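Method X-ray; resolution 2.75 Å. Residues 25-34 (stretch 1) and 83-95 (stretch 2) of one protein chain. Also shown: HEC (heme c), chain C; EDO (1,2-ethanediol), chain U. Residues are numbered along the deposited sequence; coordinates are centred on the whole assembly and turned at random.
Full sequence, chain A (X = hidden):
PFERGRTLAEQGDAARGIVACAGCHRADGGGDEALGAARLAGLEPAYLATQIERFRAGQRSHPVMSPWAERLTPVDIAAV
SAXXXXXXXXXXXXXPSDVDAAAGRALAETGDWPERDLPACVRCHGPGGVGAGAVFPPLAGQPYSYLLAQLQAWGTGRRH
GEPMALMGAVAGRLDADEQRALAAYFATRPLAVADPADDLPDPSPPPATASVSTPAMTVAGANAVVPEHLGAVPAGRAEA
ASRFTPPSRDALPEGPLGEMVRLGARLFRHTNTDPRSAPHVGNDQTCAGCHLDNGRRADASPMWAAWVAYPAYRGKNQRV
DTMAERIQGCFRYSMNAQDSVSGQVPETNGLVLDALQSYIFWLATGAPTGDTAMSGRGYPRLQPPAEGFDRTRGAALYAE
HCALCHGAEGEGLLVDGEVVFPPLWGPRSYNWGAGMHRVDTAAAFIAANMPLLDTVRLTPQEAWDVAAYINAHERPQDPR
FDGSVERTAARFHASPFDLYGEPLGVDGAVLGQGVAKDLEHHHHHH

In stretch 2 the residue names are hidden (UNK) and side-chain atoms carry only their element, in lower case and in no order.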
# COMPACT_ATOMS: atom_id res chain seq x y z
N HIS A 25 -38.16 -43.23 -4.84
CA HIS A 25 -36.82 -42.66 -4.93
C HIS A 25 -36.06 -43.14 -6.15
O HIS A 25 -34.92 -42.71 -6.36
CB HIS A 25 -36.02 -43.00 -3.66
CG HIS A 25 -36.60 -42.41 -2.42
ND1 HIS A 25 -36.44 -41.08 -2.09
CD2 HIS A 25 -37.37 -42.95 -1.45
CE1 HIS A 25 -37.08 -40.83 -0.96
NE2 HIS A 25 -37.65 -41.95 -0.55
N ARG A 26 -36.65 -44.07 -6.90
CA ARG A 26 -36.11 -44.64 -8.13
C ARG A 26 -34.91 -45.55 -7.88
O ARG A 26 -34.36 -45.59 -6.77
CB ARG A 26 -35.83 -43.56 -9.16
CG ARG A 26 -37.16 -43.12 -9.75
CD ARG A 26 -37.14 -41.76 -10.37
NE ARG A 26 -37.04 -41.80 -11.83
CZ ARG A 26 -37.12 -40.72 -12.61
NH1 ARG A 26 -37.29 -39.52 -12.05
NH2 ARG A 26 -37.01 -40.81 -13.93
N ALA A 27 -34.58 -46.33 -8.91
CA ALA A 27 -33.62 -47.43 -8.78
C ALA A 27 -32.22 -46.93 -8.50
O ALA A 27 -31.45 -47.59 -7.79
CB ALA A 27 -33.64 -48.28 -10.04
N ASP A 28 -31.85 -45.79 -9.09
CA ASP A 28 -30.53 -45.23 -8.85
C ASP A 28 -30.41 -44.46 -7.53
O ASP A 28 -29.31 -44.03 -7.20
CB ASP A 28 -30.11 -44.36 -10.07
CG ASP A 28 -31.06 -43.20 -10.34
OD1 ASP A 28 -32.09 -43.13 -9.64
OD2 ASP A 28 -30.78 -42.39 -11.27
N GLY A 29 -31.47 -44.36 -6.73
CA GLY A 29 -31.46 -43.55 -5.52
C GLY A 29 -31.49 -42.05 -5.77
O GLY A 29 -31.25 -41.26 -4.85
N GLY A 30 -31.78 -41.65 -7.00
CA GLY A 30 -31.70 -40.28 -7.47
C GLY A 30 -32.86 -39.36 -7.17
O GLY A 30 -32.78 -38.19 -7.54
N GLY A 31 -33.95 -39.83 -6.54
CA GLY A 31 -35.08 -38.96 -6.26
C GLY A 31 -36.07 -38.85 -7.40
O GLY A 31 -35.89 -39.39 -8.49
N ASP A 32 -37.16 -38.11 -7.15
CA ASP A 32 -38.17 -37.92 -8.18
C ASP A 32 -38.78 -36.53 -8.04
O ASP A 32 -39.31 -36.18 -6.99
CB ASP A 32 -39.26 -38.99 -8.10
CG ASP A 32 -40.18 -38.98 -9.32
OD1 ASP A 32 -41.25 -38.33 -9.27
OD2 ASP A 32 -39.83 -39.60 -10.35
N GLU A 33 -38.73 -35.75 -9.13
CA GLU A 33 -39.25 -34.39 -9.09
C GLU A 33 -40.74 -34.37 -8.81
O GLU A 33 -41.20 -33.60 -7.96
CB GLU A 33 -38.96 -33.70 -10.40
CG GLU A 33 -37.62 -33.07 -10.48
CD GLU A 33 -37.47 -31.91 -9.52
OE1 GLU A 33 -38.51 -31.35 -9.04
OE2 GLU A 33 -36.29 -31.57 -9.28
N ALA A 34 -41.52 -35.18 -9.54
CA ALA A 34 -42.99 -35.11 -9.43
C ALA A 34 -43.49 -35.43 -8.02
O ALA A 34 -44.44 -34.80 -7.54
CB ALA A 34 -43.63 -36.06 -10.43
N UNK A 83 -27.33 -49.30 2.73
CA UNK A 83 -27.47 -49.56 1.30
C UNK A 83 -27.40 -48.27 0.49
O UNK A 83 -26.61 -48.17 -0.46
c UNK A 83 -29.94 -49.44 -1.05
c UNK A 83 -29.71 -50.49 -3.20
c UNK A 83 -29.10 -50.37 -0.47
c UNK A 83 -28.58 -51.35 -1.26
c UNK A 83 -28.87 -51.41 -2.63
c UNK A 83 -28.78 -50.29 1.00
o UNK A 83 -30.02 -50.55 -4.56
c UNK A 83 -30.25 -49.50 -2.42
N UNK A 84 -28.18 -47.26 0.86
CA UNK A 84 -28.22 -46.03 0.07
C UNK A 84 -26.92 -45.25 0.22
O UNK A 84 -26.54 -44.52 -0.70
c UNK A 84 -31.77 -46.17 0.45
c UNK A 84 -29.44 -45.17 0.46
c UNK A 84 -30.70 -45.62 -0.24
o UNK A 84 -34.05 -46.91 -2.34
c UNK A 84 -32.92 -46.60 -0.22
c UNK A 84 -32.97 -46.50 -1.59
c UNK A 84 -30.80 -45.53 -1.61
c UNK A 84 -31.91 -45.97 -2.29
N UNK A 85 -26.23 -45.42 1.35
CA UNK A 85 -24.97 -44.75 1.56
C UNK A 85 -23.84 -45.34 0.76
O UNK A 85 -22.86 -44.64 0.46
N UNK A 86 -23.95 -46.61 0.40
CA UNK A 86 -22.95 -47.25 -0.44
C UNK A 86 -23.13 -46.99 -1.92
O UNK A 86 -22.20 -47.21 -2.68
c UNK A 86 -22.97 -48.76 -0.22
N UNK A 87 -24.30 -46.52 -2.35
CA UNK A 87 -24.50 -46.28 -3.77
C UNK A 87 -23.64 -45.13 -4.30
O UNK A 87 -23.20 -44.23 -3.58
c UNK A 87 -25.96 -45.96 -4.06
c UNK A 87 -28.26 -46.75 -4.44
c UNK A 87 -26.92 -47.11 -3.82
c UNK A 87 -26.44 -48.44 -4.33
N UNK A 88 -23.38 -45.19 -5.58
CA UNK A 88 -22.79 -44.05 -6.22
C UNK A 88 -23.78 -42.92 -6.18
O UNK A 88 -24.98 -43.16 -6.36
c UNK A 88 -22.43 -44.32 -7.67
N UNK A 89 -23.33 -41.70 -5.94
CA UNK A 89 -24.24 -40.56 -6.01
C UNK A 89 -25.01 -40.58 -7.33
O UNK A 89 -24.53 -41.06 -8.35
c UNK A 89 -21.97 -41.29 -5.61
c UNK A 89 -22.15 -39.84 -5.21
c UNK A 89 -23.31 -39.35 -5.89
N UNK A 90 -26.24 -40.08 -7.27
CA UNK A 90 -27.09 -40.00 -8.43
C UNK A 90 -28.15 -38.93 -8.19
O UNK A 90 -28.50 -38.62 -7.05
c UNK A 90 -27.74 -41.36 -8.71
N UNK A 91 -28.69 -38.41 -9.28
CA UNK A 91 -29.72 -37.40 -9.17
C UNK A 91 -30.64 -37.52 -10.36
O UNK A 91 -30.19 -37.66 -11.50
o UNK A 91 -30.16 -35.04 -9.41
c UNK A 91 -29.14 -35.99 -9.14
N UNK A 92 -31.93 -37.44 -10.08
CA UNK A 92 -32.94 -37.37 -11.12
C UNK A 92 -33.63 -36.01 -11.04
O UNK A 92 -34.83 -35.88 -11.28
c UNK A 92 -33.19 -39.86 -11.21
c UNK A 92 -33.90 -38.54 -11.02
o UNK A 92 -32.42 -40.04 -12.17
n UNK A 92 -33.40 -40.77 -10.27
N UNK A 93 -32.84 -35.00 -10.72
CA UNK A 93 -33.34 -33.65 -10.59
C UNK A 93 -33.64 -33.02 -11.95
O UNK A 93 -33.01 -33.32 -12.97
c UNK A 93 -32.32 -32.79 -9.87
N UNK A 94 -34.62 -32.14 -11.94
CA UNK A 94 -34.93 -31.34 -13.11
C UNK A 94 -35.58 -30.05 -12.61
O UNK A 94 -36.73 -30.08 -12.16
c UNK A 94 -37.14 -32.15 -16.27
n UNK A 94 -38.50 -31.33 -19.58
n UNK A 94 -38.73 -33.26 -18.34
n UNK A 94 -37.49 -31.47 -17.52
c UNK A 94 -35.84 -32.10 -14.08
c UNK A 94 -36.19 -31.33 -15.38
c UNK A 94 -38.24 -32.02 -18.48
N UNK A 95 -34.86 -28.94 -12.71
CA UNK A 95 -35.34 -27.68 -12.19
C UNK A 95 -36.26 -27.02 -13.21
O UNK A 95 -36.14 -27.26 -14.42
c UNK A 95 -34.18 -26.74 -11.89
FE HEC C . -38.81 -41.98 1.22
CHA HEC C . -37.97 -38.70 2.05
CHB HEC C . -36.01 -43.16 3.02
CHC HEC C . -39.86 -45.29 0.69
CHD HEC C . -41.46 -40.81 -0.79
NA HEC C . -37.26 -41.11 2.33
C1A HEC C . -37.10 -39.78 2.54
C2A HEC C . -35.92 -39.46 3.39
C3A HEC C . -35.36 -40.78 3.67
C4A HEC C . -36.26 -41.72 2.96
CMA HEC C . -34.15 -41.06 4.49
CAA HEC C . -35.38 -38.12 3.86
CBA HEC C . -34.33 -37.71 2.84
CGA HEC C . -33.43 -36.56 3.24
O1A HEC C . -32.72 -36.05 2.34
O2A HEC C . -33.38 -36.15 4.42
NB HEC C . -38.06 -43.86 1.74
C1B HEC C . -36.95 -44.11 2.43
C2B HEC C . -36.71 -45.54 2.63
C3B HEC C . -37.84 -46.18 1.95
C4B HEC C . -38.62 -45.04 1.44
CMB HEC C . -35.56 -46.16 3.33
CAB HEC C . -38.14 -47.64 1.84
CBB HEC C . -38.25 -48.20 3.25
NC HEC C . -40.36 -42.87 0.14
C1C HEC C . -40.62 -44.18 0.07
C2C HEC C . -41.78 -44.48 -0.78
C3C HEC C . -42.25 -43.17 -1.23
C4C HEC C . -41.28 -42.25 -0.60
CMC HEC C . -42.33 -45.83 -1.10
CAC HEC C . -43.40 -42.80 -2.12
CBC HEC C . -44.67 -43.42 -1.64
ND HEC C . -39.58 -40.11 0.73
C1D HEC C . -40.63 -39.86 -0.07
C2D HEC C . -40.91 -38.43 -0.21
C3D HEC C . -39.90 -37.79 0.61
C4D HEC C . -39.13 -38.93 1.17
CMD HEC C . -42.00 -37.79 -1.01
CAD HEC C . -39.80 -36.31 0.86
CBD HEC C . -40.39 -36.15 2.26
CGD HEC C . -40.40 -34.71 2.70
O1D HEC C . -40.31 -34.43 3.93
O2D HEC C . -40.53 -33.87 1.79
C1 EDO U . -38.13 -36.65 -13.04
O1 EDO U . -37.30 -36.84 -11.88
C2 EDO U . -39.60 -36.86 -12.64
O2 EDO U . -40.40 -36.03 -13.48

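Position 83 lies in a helix. Its side chain is one carbon, then a six-carbon ring bearing one oxygen. It stays beyond contact distance of stretch 1. This is Tyr-83.

Position 84 has the same build: one carbon, a six-carbon ring and a terminal oxygen. A ring carbon lies 4.1 Å from CA of Gly-29. This is Tyr-84, and the ring atom is CE1. The ring meets Gly-29 CA and the heme methyl CMB obliquely.

Position 85 has no side-chain atoms. It is Gly-85, out of reach of stretch 1.

Position 86 carries a single carbon, also out of reach. It is Ala-86.

Position 87 has four carbons, forked at the second. One branch tip sits 4.0 Å from O of Asp-28. The fork beyond CB, with no polar atom, gives Leu-87; the tip is CD1.

Position 88 has one carbon, turned sideways to stretch 1. It is Ala-88.

Position 89 has three carbons that close a ring onto the backbone nitrogen. Only proline does this. Pro-89 points away from stretch 1.

Position 90 has one carbon, pointing toward stretch 1. CB of position 90 packs 3.4 Å from O of Asp-28 and 4.1 Å from CB of Asp-28. It is Ala-90.

Position 91 has one carbon and one oxygen. The side chain points away from stretch 1. It is Ser-91. Its OG accepts a hydrogen bond from N of position 93, 3.0 Å away. Its CA makes a CA-H...O contact of 3.6 Å with O of Gly-30.

Position 92 has two carbons, the second carrying one oxygen and one nitrogen. The nitrogen is 2.8 Å from OD1 of Asp-28. An amide on a two-carbon side chain is Asn-92. Its ND2 donates that hydrogen bond, and a weak one of 3.4 Å to O of Gly-31. Its CB lies over one face of the Arg-26 guanidinium, 3.7 Å from NH1 of Arg-26.

Position 93 has one carbon, CB, which points away overall yet lies 4.2 Å from OE2 of Glu-33. It is Ala-93.

Position 94 has three carbons, a nitrogen, then a carbon with two more nitrogens. This guanidinium marks Arg-94. The chain is fully extended and its end leads away. Its backbone N donates to OE2 of Glu-33 at 3.2 Å.

Position 95 has one carbon, pointing away. It is Ala-95.

The contact centres on Asn-92, which has the largest covered area. Its backbone N donates to O of Gly-30 at 2.8 Å, while its side chain bonds Asp-28. Asp-28 OD1 also accepts from N of Gly-30 at 3.0 Å, so one oxygen ties the turn to the amide. Gly-30 leaves needed room: an ideal CB there would lie 2.3 Å from ND2 of Asn-92, a clash. A 1,2-ethanediol adds a bridge: its O1 donates to O of Asn-92 at 2.7 Å and accepts from N of Glu-33 at 3.3 Å.

Stretch 2 83-95: YYGALAPASNARA
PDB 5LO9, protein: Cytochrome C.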